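PDB 2PBZ: hypothetical protein from Thermococcus kodakarensis, which binds ATP and is probably the PurP ligase of IMP biosynthesis, a magnesium- or manganese-dependent enzyme that forms a carbon-nitrogen bond in making the purine nucleotide. Local coordinates for residues L29-K34 with L48-E53; L184-V189 with H277-L282. All coordinates share one frame; numbering follows the deposited sequence.

Contact 1 (L29-K34 with L48-E53); sequences LYVSPK and LVVAEE
The Y30 ring lies against V49, whose CB sits over the centre of one ring face, 4.2 Å from the ring centroid in a CH-pi contact. The two side chains run side by side in the same direction, and CG1 of V49 reaches the CD2 and CE2 side of the ring. The Y30 hydroxyl is hydrogen-bonded to ND2 of N59. L29, V31 and L48 project from the other face of the sheet. There L48 has CG anti to the backbone N (chi1 -173°), and its CD1 meets both CB of L29, at 3.8 Å, and CG1 of V31; the V31 and L48 side chains cross obliquely. These residues belong to neighbouring parallel strands, 27-31 and 47-50, joined through helix 36-40 in a beta-alpha-beta unit of a Rossmann-like sheet. L29, V31, L48 and V50 all touch that helix. Hydrogen bonds run from V49 N to L29 O (2.8 Å), V31 N to V49 O (3.0 Å) and A51 N to V31 O (2.8 Å). Beyond the strand ends, CD of P33 comes to 3.6 Å from A51 O, while the bent side chain of E52 crosses the proline at about a right angle, with OE1 near CG.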
ATOM      1  N   LEU A  29      18.281  17.257  14.283  1.00 38.56           N
ATOM      2  CA  LEU A  29      17.433  16.323  14.995  1.00 37.96           C
ATOM      3  C   LEU A  29      17.821  16.174  16.455  1.00 38.31           C
ATOM      4  O   LEU A  29      18.987  15.988  16.763  1.00 39.17           O
ATOM      5  CB  LEU A  29      17.501  14.952  14.318  1.00 38.31           C
ATOM      6  CG  LEU A  29      16.620  13.850  14.903  1.00 37.42           C
ATOM      7  CD1 LEU A  29      15.171  14.171  14.597  1.00 38.54           C
ATOM      8  CD2 LEU A  29      17.003  12.505  14.329  1.00 37.08           C
ATOM      9  N   TYR A  30      16.837  16.264  17.345  1.00 39.01           N
ATOM     10  CA  TYR A  30      17.062  16.086  18.774  1.00 39.73           C
ATOM     11  C   TYR A  30      16.682  14.636  19.040  1.00 40.82           C
ATOM     12  O   TYR A  30      15.540  14.251  18.819  1.00 40.54           O
ATOM     13  CB  TYR A  30      16.140  16.981  19.592  1.00 39.67           C
ATOM     14  CG  TYR A  30      16.491  18.441  19.610  1.00 37.50           C
ATOM     15  CD1 TYR A  30      16.520  19.185  18.441  1.00 36.74           C
ATOM     16  CD2 TYR A  30      16.754  19.087  20.810  1.00 37.58           C
ATOM     17  CE1 TYR A  30      16.800  20.552  18.464  1.00 39.34           C
ATOM     18  CE2 TYR A  30      17.036  20.454  20.850  1.00 39.50           C
ATOM     19  CZ  TYR A  30      17.052  21.182  19.674  1.00 39.80           C
ATOM     20  OH  TYR A  30      17.270  22.535  19.711  1.00 41.56           O
ATOM     21  N   VAL A  31      17.629  13.835  19.518  1.00 41.48           N
ATOM     22  CA  VAL A  31      17.384  12.419  19.758  1.00 41.24           C
ATOM     23  C   VAL A  31      18.001  11.964  21.077  1.00 41.51           C
ATOM     24  O   VAL A  31      18.945  12.571  21.573  1.00 42.15           O
ATOM     25  CB  VAL A  31      17.985  11.577  18.601  1.00 40.66           C
ATOM     26  CG1 VAL A  31      19.503  11.664  18.643  1.00 41.85           C
ATOM     27  CG2 VAL A  31      17.539  10.131  18.692  1.00 41.30           C
ATOM     28  N   SER A  32      17.472  10.881  21.642  1.00 42.65           N
ATOM     29  CA  SER A  32      17.998  10.357  22.893  1.00 43.64           C
ATOM     30  C   SER A  32      19.150   9.394  22.625  1.00 45.24           C
ATOM     31  O   SER A  32      19.331   8.907  21.506  1.00 44.22           O
ATOM     32  CB  SER A  32      16.904   9.645  23.685  1.00 42.64           C
ATOM     33  OG  SER A  32      16.423   8.508  23.004  1.00 44.04           O
ATOM     34  N   PRO A  33      19.952   9.109  23.657  1.00 46.70           N
ATOM     35  CA  PRO A  33      21.077   8.195  23.464  1.00 46.75           C
ATOM     36  C   PRO A  33      20.674   6.811  22.957  1.00 47.02           C
ATOM     37  O   PRO A  33      21.332   6.257  22.080  1.00 47.51           O
ATOM     38  CB  PRO A  33      21.740   8.169  24.837  1.00 46.59           C
ATOM     39  CG  PRO A  33      20.591   8.445  25.768  1.00 49.00           C
ATOM     40  CD  PRO A  33      19.859   9.547  25.057  1.00 47.31           C
ATOM     41  N   LYS A  34      19.581   6.269  23.481  1.00 47.48           N
ATOM     42  CA  LYS A  34      19.128   4.945  23.063  1.00 46.56           C
ATOM     43  C   LYS A  34      18.707   4.865  21.596  1.00 46.49           C
ATOM     44  O   LYS A  34      18.963   3.861  20.932  1.00 46.83           O
ATOM     45  CB  LYS A  34      17.968   4.467  23.941  1.00 47.22           C
ATOM     46  CG  LYS A  34      17.592   3.018  23.686  1.00 49.52           C
ATOM     47  CD  LYS A  34      16.389   2.581  24.524  1.00 54.07           C
ATOM     48  CE  LYS A  34      16.006   1.126  24.219  1.00 56.56           C
ATOM     49  NZ  LYS A  34      15.028   0.544  25.197  1.00 57.97           N
ATOM     50  N   LEU A  48      22.980  16.708  14.843  1.00 48.92           N
ATOM     51  CA  LEU A  48      22.301  15.751  15.706  1.00 47.14           C
ATOM     52  C   LEU A  48      22.521  16.061  17.179  1.00 45.74           C
ATOM     53  O   LEU A  48      23.589  15.811  17.727  1.00 46.99           O
ATOM     54  CB  LEU A  48      22.782  14.328  15.406  1.00 47.59           C
ATOM     55  CG  LEU A  48      22.054  13.189  16.116  1.00 48.23           C
ATOM     56  CD1 LEU A  48      20.596  13.103  15.637  1.00 49.24           C
ATOM     57  CD2 LEU A  48      22.788  11.890  15.829  1.00 49.11           C
ATOM     58  N   VAL A  49      21.488  16.594  17.818  1.00 44.01           N
ATOM     59  CA  VAL A  49      21.533  16.969  19.222  1.00 41.68           C
ATOM     60  C   VAL A  49      21.045  15.855  20.135  1.00 41.84           C
ATOM     61  O   VAL A  49      19.847  15.675  20.311  1.00 43.02           O
ATOM     62  CB  VAL A  49      20.656  18.218  19.467  1.00 39.45           C
ATOM     63  CG1 VAL A  49      20.837  18.712  20.881  1.00 37.29           C
ATOM     64  CG2 VAL A  49      20.999  19.293  18.463  1.00 38.83           C
ATOM     65  N   VAL A  50      21.971  15.116  20.729  1.00 42.77           N
ATOM     66  CA  VAL A  50      21.599  14.029  21.633  1.00 42.90           C
ATOM     67  C   VAL A  50      21.230  14.589  22.994  1.00 43.31           C
ATOM     68  O   VAL A  50      21.875  15.522  23.460  1.00 43.89           O
ATOM     69  CB  VAL A  50      22.752  13.047  21.835  1.00 41.49           C
ATOM     70  CG1 VAL A  50      22.274  11.847  22.618  1.00 41.47           C
ATOM     71  CG2 VAL A  50      23.321  12.641  20.493  1.00 40.99           C
ATOM     72  N   ALA A  51      20.211  14.016  23.631  1.00 44.10           N
ATOM     73  CA  ALA A  51      19.773  14.477  24.942  1.00 46.44           C
ATOM     74  C   ALA A  51      18.881  13.481  25.683  1.00 48.62           C
ATOM     75  O   ALA A  51      18.116  12.749  25.069  1.00 49.65           O
ATOM     76  CB  ALA A  51      19.045  15.805  24.800  1.00 45.17           C
ATOM     77  N   GLU A  52      18.984  13.463  27.007  1.00 51.01           N
ATOM     78  CA  GLU A  52      18.163  12.576  27.822  1.00 54.80           C
ATOM     79  C   GLU A  52      16.696  13.007  27.675  1.00 56.12           C
ATOM     80  O   GLU A  52      15.811  12.178  27.465  1.00 56.45           O
ATOM     81  CB  GLU A  52      18.567  12.671  29.300  1.00 56.83           C
ATOM     82  CG  GLU A  52      20.051  12.430  29.611  1.00 60.82           C
ATOM     83  CD  GLU A  52      20.546  11.022  29.227  1.00 63.49           C
ATOM     84  OE1 GLU A  52      19.727  10.057  29.240  1.00 65.38           O
ATOM     85  OE2 GLU A  52      21.760  10.881  28.923  1.00 63.08           O
ATOM     86  N   GLU A  53      16.465  14.314  27.793  1.00 57.33           N
ATOM     87  CA  GLU A  53      15.138  14.918  27.689  1.00 58.73           C
ATOM     88  C   GLU A  53      15.121  15.836  26.467  1.00 57.75           C
ATOM     89  O   GLU A  53      16.159  16.382  26.094  1.00 56.88           O
ATOM     90  CB  GLU A  53      14.834  15.755  28.946  1.00 61.97           C
ATOM     91  CG  GLU A  53      14.689  14.965  30.240  1.00 67.39           C
ATOM     92  CD  GLU A  53      13.405  14.127  30.282  1.00 71.55           C
ATOM     93  OE1 GLU A  53      12.294  14.716  30.140  1.00 73.05           O
ATOM     94  OE2 GLU A  53      13.512  12.879  30.466  1.00 72.31           O
TER

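Contact 2 (L184-V189 with H277-L282); sequences LELLGV and HWYSEL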
ATOM      1  N   LEU A 184      -6.701  24.724   0.318  1.00 45.26           N
ATOM      2  CA  LEU A 184      -6.762  23.515   1.116  1.00 44.15           C
ATOM      3  C   LEU A 184      -6.397  22.350   0.211  1.00 43.92           C
ATOM      4  O   LEU A 184      -7.013  22.163  -0.837  1.00 43.49           O
ATOM      5  CB  LEU A 184      -8.172  23.297   1.660  1.00 43.75           C
ATOM      6  CG  LEU A 184      -8.398  21.930   2.315  1.00 42.39           C
ATOM      7  CD1 LEU A 184      -7.456  21.810   3.496  1.00 41.98           C
ATOM      8  CD2 LEU A 184      -9.848  21.768   2.742  1.00 41.25           C
ATOM      9  N   GLU A 185      -5.397  21.572   0.619  1.00 43.00           N
ATOM     10  CA  GLU A 185      -4.948  20.422  -0.162  1.00 42.70           C
ATOM     11  C   GLU A 185      -5.268  19.099   0.535  1.00 40.48           C
ATOM     12  O   GLU A 185      -4.903  18.902   1.687  1.00 40.34           O
ATOM     13  CB  GLU A 185      -3.436  20.524  -0.412  1.00 45.24           C
ATOM     14  CG  GLU A 185      -3.012  21.526  -1.478  1.00 46.46           C
ATOM     15  CD  GLU A 185      -1.537  21.892  -1.382  1.00 46.82           C
ATOM     16  OE1 GLU A 185      -0.762  21.054  -0.906  1.00 49.51           O
ATOM     17  OE2 GLU A 185      -1.143  23.005  -1.786  1.00 46.08           O
ATOM     18  N   LEU A 186      -5.971  18.217  -0.174  1.00 39.43           N
ATOM     19  CA  LEU A 186      -6.332  16.883   0.322  1.00 39.49           C
ATOM     20  C   LEU A 186      -5.189  16.038  -0.242  1.00 38.47           C
ATOM     21  O   LEU A 186      -5.171  15.719  -1.429  1.00 37.04           O
ATOM     22  CB  LEU A 186      -7.691  16.459  -0.264  1.00 38.96           C
ATOM     23  CG  LEU A 186      -8.432  15.140   0.026  1.00 39.10           C
ATOM     24  CD1 LEU A 186      -7.660  14.291   0.993  1.00 40.41           C
ATOM     25  CD2 LEU A 186      -9.829  15.446   0.553  1.00 37.26           C
ATOM     26  N   LEU A 187      -4.235  15.687   0.615  1.00 37.92           N
ATOM     27  CA  LEU A 187      -3.054  14.964   0.179  1.00 38.33           C
ATOM     28  C   LEU A 187      -2.925  13.469   0.414  1.00 38.77           C
ATOM     29  O   LEU A 187      -1.940  12.870   0.031  1.00 40.01           O
ATOM     30  CB  LEU A 187      -1.814  15.676   0.731  1.00 38.63           C
ATOM     31  CG  LEU A 187      -1.718  17.119   0.219  1.00 39.93           C
ATOM     32  CD1 LEU A 187      -0.577  17.822   0.877  1.00 40.67           C
ATOM     33  CD2 LEU A 187      -1.529  17.130  -1.284  1.00 40.13           C
ATOM     34  N   GLY A 188      -3.908  12.850   1.031  1.00 40.13           N
ATOM     35  CA  GLY A 188      -3.800  11.424   1.226  1.00 40.31           C
ATOM     36  C   GLY A 188      -4.830  10.849   2.158  1.00 41.38           C
ATOM     37  O   GLY A 188      -5.514  11.568   2.886  1.00 42.99           O
ATOM     38  N   VAL A 189      -4.955   9.533   2.105  1.00 40.68           N
ATOM     39  CA  VAL A 189      -5.867   8.823   2.976  1.00 40.82           C
ATOM     40  C   VAL A 189      -5.106   7.607   3.472  1.00 40.97           C
ATOM     41  O   VAL A 189      -4.628   6.778   2.708  1.00 38.36           O
ATOM     42  CB  VAL A 189      -7.155   8.358   2.271  1.00 40.40           C
ATOM     43  CG1 VAL A 189      -8.070   7.707   3.297  1.00 38.03           C
ATOM     44  CG2 VAL A 189      -7.848   9.536   1.599  1.00 40.25           C
ATOM     45  N   HIS A 277       1.613   8.282  -0.291  1.00 46.47           N
ATOM     46  CA  HIS A 277       0.421   8.840  -0.926  1.00 47.11           C
ATOM     47  C   HIS A 277       0.813   9.612  -2.179  1.00 48.88           C
ATOM     48  O   HIS A 277       1.931  10.115  -2.262  1.00 50.34           O
ATOM     49  CB  HIS A 277      -0.293   9.832   0.004  1.00 44.47           C
ATOM     50  CG  HIS A 277      -0.545   9.311   1.384  1.00 43.60           C
ATOM     51  ND1 HIS A 277      -1.390   8.252   1.645  1.00 42.79           N
ATOM     52  CD2 HIS A 277      -0.052   9.703   2.583  1.00 44.37           C
ATOM     53  CE1 HIS A 277      -1.406   8.015   2.943  1.00 44.35           C
ATOM     54  NE2 HIS A 277      -0.603   8.881   3.536  1.00 44.55           N
ATOM     55  N   TRP A 278      -0.089   9.679  -3.163  1.00 50.55           N
ATOM     56  CA  TRP A 278       0.171  10.489  -4.351  1.00 52.63           C
ATOM     57  C   TRP A 278      -0.754  11.698  -4.119  1.00 53.10           C
ATOM     58  O   TRP A 278      -0.531  12.421  -3.148  1.00 56.52           O
ATOM     59  CB  TRP A 278      -0.107   9.727  -5.670  1.00 53.22           C
ATOM     60  CG  TRP A 278      -1.459   9.111  -5.840  1.00 54.54           C
ATOM     61  CD1 TRP A 278      -1.935   7.999  -5.217  1.00 55.27           C
ATOM     62  CD2 TRP A 278      -2.511   9.568  -6.704  1.00 55.11           C
ATOM     63  NE1 TRP A 278      -3.214   7.729  -5.636  1.00 55.33           N
ATOM     64  CE2 TRP A 278      -3.596   8.677  -6.548  1.00 55.81           C
ATOM     65  CE3 TRP A 278      -2.645  10.648  -7.590  1.00 55.10           C
ATOM     66  CZ2 TRP A 278      -4.804   8.830  -7.249  1.00 55.72           C
ATOM     67  CZ3 TRP A 278      -3.848  10.801  -8.288  1.00 54.43           C
ATOM     68  CH2 TRP A 278      -4.909   9.895  -8.111  1.00 54.89           C
ATOM     69  N   TYR A 279      -1.781  11.940  -4.925  1.00 51.35           N
ATOM     70  CA  TYR A 279      -2.656  13.098  -4.637  1.00 50.94           C
ATOM     71  C   TYR A 279      -1.952  14.454  -4.751  1.00 49.76           C
ATOM     72  O   TYR A 279      -2.397  15.317  -5.494  1.00 50.17           O
ATOM     73  CB  TYR A 279      -3.271  12.985  -3.237  1.00 49.75           C
ATOM     74  CG  TYR A 279      -4.419  12.017  -3.146  1.00 50.49           C
ATOM     75  CD1 TYR A 279      -4.613  11.038  -4.117  1.00 50.99           C
ATOM     76  CD2 TYR A 279      -5.281  12.040  -2.060  1.00 49.83           C
ATOM     77  CE1 TYR A 279      -5.635  10.102  -4.002  1.00 50.83           C
ATOM     78  CE2 TYR A 279      -6.303  11.109  -1.938  1.00 50.34           C
ATOM     79  CZ  TYR A 279      -6.476  10.140  -2.908  1.00 50.65           C
ATOM     80  OH  TYR A 279      -7.462   9.199  -2.771  1.00 51.20           O
ATOM     81  N   SER A 280      -0.874  14.660  -3.998  1.00 47.82           N
ATOM     82  CA  SER A 280      -0.134  15.901  -4.083  1.00 47.30           C
ATOM     83  C   SER A 280       0.201  16.193  -5.551  1.00 48.78           C
ATOM     84  O   SER A 280       0.415  17.347  -5.949  1.00 49.36           O
ATOM     85  CB  SER A 280       1.137  15.785  -3.265  1.00 46.14           C
ATOM     86  OG  SER A 280       1.661  14.479  -3.375  1.00 46.00           O
ATOM     87  N   GLU A 281       0.252  15.132  -6.351  1.00 48.94           N
ATOM     88  CA  GLU A 281       0.538  15.237  -7.781  1.00 48.20           C
ATOM     89  C   GLU A 281      -0.589  15.990  -8.491  1.00 48.31           C
ATOM     90  O   GLU A 281      -0.456  16.390  -9.642  1.00 49.54           O
ATOM     91  CB  GLU A 281       0.699  13.837  -8.381  1.00 47.30           C
ATOM     92  CG  GLU A 281       1.899  13.103  -7.831  1.00 49.17           C
ATOM     93  CD  GLU A 281       1.998  11.654  -8.279  1.00 49.37           C
ATOM     94  OE1 GLU A 281       2.887  10.954  -7.765  1.00 49.42           O
ATOM     95  OE2 GLU A 281       1.206  11.208  -9.137  1.00 48.74           O
ATOM     96  N   LEU A 282      -1.703  16.171  -7.798  1.00 47.29           N
ATOM     97  CA  LEU A 282      -2.834  16.885  -8.357  1.00 46.65           C
ATOM     98  C   LEU A 282      -2.574  18.389  -8.260  1.00 47.86           C
ATOM     99  O   LEU A 282      -3.054  19.167  -9.085  1.00 48.31           O
ATOM    100  CB  LEU A 282      -4.109  16.512  -7.596  1.00 45.41           C
ATOM    101  CG  LEU A 282      -4.457  15.018  -7.585  1.00 43.40           C
ATOM    102  CD1 LEU A 282      -5.507  14.727  -6.531  1.00 41.98           C
ATOM    103  CD2 LEU A 282      -4.916  14.598  -8.957  1.00 42.22           C
TER
HETATM  104  O   HOH W   1      -3.752   8.108   0.027  1.00 40.85           O
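Strand 183-194 of the five-stranded antiparallel sheet, in the part of the chain related to ATP-grasp proteins, meets the turn leading into the short helix 280-283 mainly through H277, Y279 and S280. G188 lies under the imidazole of H277: its CA is 4.1 Å from the ring centroid, over one face but offset toward the rim. Beside it, the Y279 ring approaches the strand backbone through CD2, which is 3.5 Å from G188 N, while CE2 meets CG2 of V189 at 4.2 Å. The Y279 CB rests near L187 O, as does CB of H277. The bare CA of G188 is what lets H277 come so near, since a CB here would run into its CG; the glycine's own backbone angles (phi 169°, psi 165°) would also press a CB against the preceding carbonyl oxygen. The L187 side chain reaches S280, where its CD2 packs on CA and CB, the latter at 3.6 Å. On the turn itself, CD1 of Y279 lies over the centre of one face of the W278 indole. W278 also packs on L18 of a second subunit, and helix 290-302 touches L187.

A water links the two segments. It accepts a hydrogen bond from V189 N at 2.8 Å and hydrogen-bonds with H277 ND1 at 2.9 Å. NE2 of the same ring is bonded to G272 O, so both imidazole nitrogens have partners, which should restrain the rotation of the ring. With NE2 facing a carbonyl oxygen, that nitrogen would be expected to carry the proton, and the ring is gripped by G272 at one nitrogen and by the water at the other.

Overall arrangement
Contact 1 closes within the N-terminal part of the chain before contact 2 opens. The two share no strand, helix or sheet: L29-K34 and L48-E53 belong to the three-stranded parallel sheet 5-8, 27-31 and 47-50, whereas L184-V189 lies in the five-stranded antiparallel sheet and H277-L282 leads into helix 280-283. Their centres are 32 Å apart and their nearest atoms about 20 Å. Contact 1, short in sequence, ties neighbouring strands away from the annotated sites; contact 2 joins pieces 88 residues apart in the ATP-grasp-related region, where the V189 side chain lies about 6 Å from that of ATP-binding Y172 and about 13 Å from bound ATP. Each lies within its own family region; neither bridges them.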